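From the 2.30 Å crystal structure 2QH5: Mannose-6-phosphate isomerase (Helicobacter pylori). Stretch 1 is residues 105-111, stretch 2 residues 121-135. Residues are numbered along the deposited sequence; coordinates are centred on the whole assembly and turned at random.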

# COMPACT_ATOMS: atom_id res chain seq x y z
N ASP A 105 12.79 6.06 7.90
CA ASP A 105 11.54 5.70 8.56
C ASP A 105 10.79 4.58 7.83
O ASP A 105 11.05 4.31 6.66
N LEU A 106 9.90 3.91 8.55
CA LEU A 106 9.28 2.68 8.07
C LEU A 106 7.88 2.95 7.58
O LEU A 106 7.13 3.70 8.19
N LEU A 107 7.55 2.31 6.47
CA LEU A 107 6.31 2.57 5.76
C LEU A 107 5.42 1.35 5.84
O LEU A 107 5.83 0.26 5.48
N ILE A 108 4.21 1.56 6.33
CA ILE A 108 3.19 0.53 6.33
C ILE A 108 2.17 0.95 5.27
O ILE A 108 1.40 1.89 5.50
N VAL A 109 2.18 0.25 4.14
CA VAL A 109 1.37 0.60 2.96
C VAL A 109 0.10 -0.25 2.91
O VAL A 109 0.16 -1.46 2.77
N THR A 110 -1.05 0.41 3.04
CA THR A 110 -2.33 -0.27 3.27
C THR A 110 -3.43 0.26 2.37
O THR A 110 -3.84 1.40 2.53
N PRO A 111 -3.93 -0.57 1.44
CA PRO A 111 -5.09 -0.16 0.64
C PRO A 111 -6.33 0.06 1.52
O PRO A 111 -6.48 -0.60 2.54
N ALA A 121 -4.95 -10.54 15.26
CA ALA A 121 -4.16 -11.26 14.26
C ALA A 121 -3.53 -10.30 13.25
O ALA A 121 -2.45 -10.58 12.70
N TYR A 122 -4.21 -9.17 13.01
CA TYR A 122 -3.69 -8.10 12.17
C TYR A 122 -2.49 -7.43 12.82
O TYR A 122 -1.46 -7.24 12.18
N GLU A 123 -2.65 -7.09 14.09
CA GLU A 123 -1.64 -6.36 14.85
C GLU A 123 -0.35 -7.16 15.01
O GLU A 123 0.74 -6.59 15.04
N ASN A 124 -0.50 -8.48 15.13
CA ASN A 124 0.62 -9.43 15.25
C ASN A 124 1.45 -9.48 13.97
O ASN A 124 2.68 -9.35 14.01
N ALA A 125 0.76 -9.69 12.85
CA ALA A 125 1.35 -9.69 11.51
C ALA A 125 2.10 -8.39 11.19
O ALA A 125 3.15 -8.41 10.56
N ILE A 126 1.55 -7.26 11.66
CA ILE A 126 2.18 -5.96 11.47
C ILE A 126 3.51 -5.87 12.23
O ILE A 126 4.53 -5.51 11.64
N LYS A 127 3.51 -6.24 13.51
CA LYS A 127 4.74 -6.19 14.32
C LYS A 127 5.83 -7.14 13.82
O LYS A 127 7.02 -6.83 13.94
N LYS A 128 5.40 -8.26 13.24
CA LYS A 128 6.30 -9.18 12.53
C LYS A 128 6.90 -8.50 11.30
O LYS A 128 8.12 -8.42 11.17
N ALA A 129 6.03 -8.00 10.42
CA ALA A 129 6.45 -7.31 9.19
C ALA A 129 7.41 -6.17 9.45
O ALA A 129 8.36 -5.97 8.68
N ILE A 130 7.17 -5.41 10.52
CA ILE A 130 8.05 -4.33 10.94
C ILE A 130 9.46 -4.84 11.24
O ILE A 130 10.45 -4.22 10.85
N ASP A 131 9.54 -5.98 11.93
CA ASP A 131 10.83 -6.53 12.33
C ASP A 131 11.65 -6.95 11.10
O ASP A 131 12.84 -6.61 11.01
N LEU A 132 11.01 -7.64 10.16
CA LEU A 132 11.63 -7.99 8.87
C LEU A 132 12.08 -6.77 8.07
O LEU A 132 13.13 -6.80 7.42
N ALA A 133 11.29 -5.70 8.12
CA ALA A 133 11.60 -4.45 7.42
C ALA A 133 12.87 -3.79 7.95
O ALA A 133 13.62 -3.18 7.19
N GLN A 134 13.11 -3.91 9.25
CA GLN A 134 14.33 -3.36 9.85
C GLN A 134 15.57 -4.14 9.44
O GLN A 134 16.69 -3.64 9.55
N LYS A 135 15.35 -5.37 8.98
CA LYS A 135 16.44 -6.24 8.51
C LYS A 135 16.83 -5.92 7.07
O LYS A 135 17.87 -6.38 6.58

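Which residues of the strand face the helix? The strand, 106-111, runs at 138° to the helix, their axes 9.6 Å apart at closest approach, and its side chains alternate. Leu-106, Ile-108 and Thr-110 point their CA-to-CB bonds toward the helix, while Leu-107 points away and Val-109 and Pro-111 lie out of reach, as does Asp-105 just before the strand. No hydrogen bond crosses between the stretches, so side-chain packing makes the contact, burying 310 Å² in all.

What does Leu-106 touch? It has the largest covered area, 87 Å², and sits where the backbones come nearest, Leu-106 CA lying 7.5 Å from Ala-133 CA. With chi1 m and chi2 t, its two methyls spread over the helix: Leu-106 CD1 lies 3.9 Å from Ile-130 CG2 and 4.1 Å from Gln-134 CG, and Leu-106 CD2 lies 4.0 Å from Ala-133 CB. The small side chain of Ala-133 points toward the strand, and Gln-134 offers the aliphatic part of its chain through CG.

How does Ile-108 fill the middle? Also m, t, it places Ile-108 CD1 3.9 Å from Ile-130 CD1 and Ile-108 CG2 4.1 Å from Ile-126 CD1. Both helix isoleucines leave the backbone sideways, but their m, m rotamers accompany ends that come nearer the strand. Ile-130 thus meets two strand residues, Leu-106 through CG2 and Ile-108 through CD1.

Where does the contact finish along the strand? Thr-110, with chi1 p, brings its methyl CG2 to 3.6 Å from Tyr-122 OH. Tyr-122 starts sideways, and its t rotamer carries the ring far enough for the hydroxyl to reach the strand. Because CG2 is a methyl, this is a van der Waals contact; Thr-110 OG1 and Tyr-122 OH have hydrogen-bond partners elsewhere in the structure.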

# COMPACT_ATOMS: atom_id res chain seq x y z
CB ASP A 105 10.68 6.93 8.94
CG ASP A 105 9.99 7.59 7.77
OD1 ASP A 105 10.19 8.81 7.58
OD2 ASP A 105 9.19 6.92 7.08
CB LEU A 106 9.24 1.61 9.17
CG LEU A 106 10.58 1.11 9.75
CD1 LEU A 106 10.37 0.47 11.11
CD2 LEU A 106 11.31 0.16 8.80
CB LEU A 107 6.61 2.87 4.29
CG LEU A 107 6.71 4.29 3.74
CD1 LEU A 107 7.44 5.24 4.65
CD2 LEU A 107 7.39 4.22 2.38
CB ILE A 108 2.52 0.40 7.71
CG1 ILE A 108 3.56 0.08 8.79
CG2 ILE A 108 1.43 -0.68 7.71
CD1 ILE A 108 3.02 0.16 10.20
CB VAL A 109 2.19 0.40 1.65
CG1 VAL A 109 1.32 0.63 0.43
CG2 VAL A 109 3.39 1.33 1.63
CB THR A 110 -2.79 -0.10 4.76
OG1 THR A 110 -2.80 1.30 5.12
CG2 THR A 110 -1.85 -0.82 5.70
CB PRO A 111 -5.30 -1.34 -0.32
CG PRO A 111 -3.99 -2.06 -0.34
CD PRO A 111 -3.45 -1.91 1.05
CB ALA A 121 -5.03 -12.28 13.55
CB TYR A 122 -4.77 -7.04 11.89
CG TYR A 122 -4.29 -5.94 10.97
CD1 TYR A 122 -4.28 -6.12 9.60
CD2 TYR A 122 -3.84 -4.71 11.48
CE1 TYR A 122 -3.83 -5.13 8.75
CE2 TYR A 122 -3.39 -3.71 10.63
CZ TYR A 122 -3.39 -3.93 9.27
OH TYR A 122 -2.96 -2.95 8.40
CB GLU A 123 -2.22 -6.01 16.22
CG GLU A 123 -1.60 -4.82 16.91
CD GLU A 123 -2.60 -4.10 17.80
OE1 GLU A 123 -3.83 -4.30 17.60
OE2 GLU A 123 -2.17 -3.34 18.69
CB ASN A 124 0.12 -10.84 15.59
CG ASN A 124 -0.49 -10.94 16.99
OD1 ASN A 124 -0.06 -10.27 17.93
ND2 ASN A 124 -1.51 -11.79 17.12
CB ALA A 125 0.29 -9.96 10.45
CB ILE A 126 1.24 -4.76 11.85
CG1 ILE A 126 0.09 -4.62 10.84
CG2 ILE A 126 2.02 -3.44 11.98
CD1 ILE A 126 0.50 -4.24 9.41
CB LYS A 127 4.45 -6.40 15.81
CG LYS A 127 4.04 -5.10 16.52
CD LYS A 127 4.68 -4.94 17.91
CE LYS A 127 3.70 -5.25 19.04
NZ LYS A 127 3.41 -6.71 19.20
CB LYS A 128 5.55 -10.46 12.11
CG LYS A 128 5.30 -11.47 13.21
CD LYS A 128 4.63 -12.72 12.63
CE LYS A 128 4.53 -13.86 13.64
NZ LYS A 128 3.33 -13.73 14.52
CB ALA A 129 5.25 -6.82 8.45
CB ILE A 130 7.50 -3.61 12.19
CG1 ILE A 130 6.18 -2.90 11.87
CG2 ILE A 130 8.52 -2.61 12.74
CD1 ILE A 130 6.31 -1.70 10.95
CB ASP A 131 10.67 -7.68 13.32
CG ASP A 131 11.93 -7.92 14.14
OD1 ASP A 131 12.31 -7.02 14.93
OD2 ASP A 131 12.55 -9.01 14.00
CB LEU A 132 10.67 -8.81 8.00
CG LEU A 132 10.30 -10.21 8.49
CD1 LEU A 132 9.11 -10.76 7.71
CD2 LEU A 132 11.49 -11.14 8.40
CB ALA A 133 10.42 -3.49 7.50
CB GLN A 134 14.23 -3.32 11.37
CG GLN A 134 13.16 -2.40 11.90
CD GLN A 134 13.25 -2.24 13.39
OE1 GLN A 134 12.49 -2.86 14.14
NE2 GLN A 134 14.19 -1.40 13.84
CB LYS A 135 16.08 -7.72 8.66
CG LYS A 135 15.59 -8.07 10.06
CD LYS A 135 16.17 -9.38 10.55
CE LYS A 135 16.12 -9.45 12.06
NZ LYS A 135 17.19 -10.34 12.60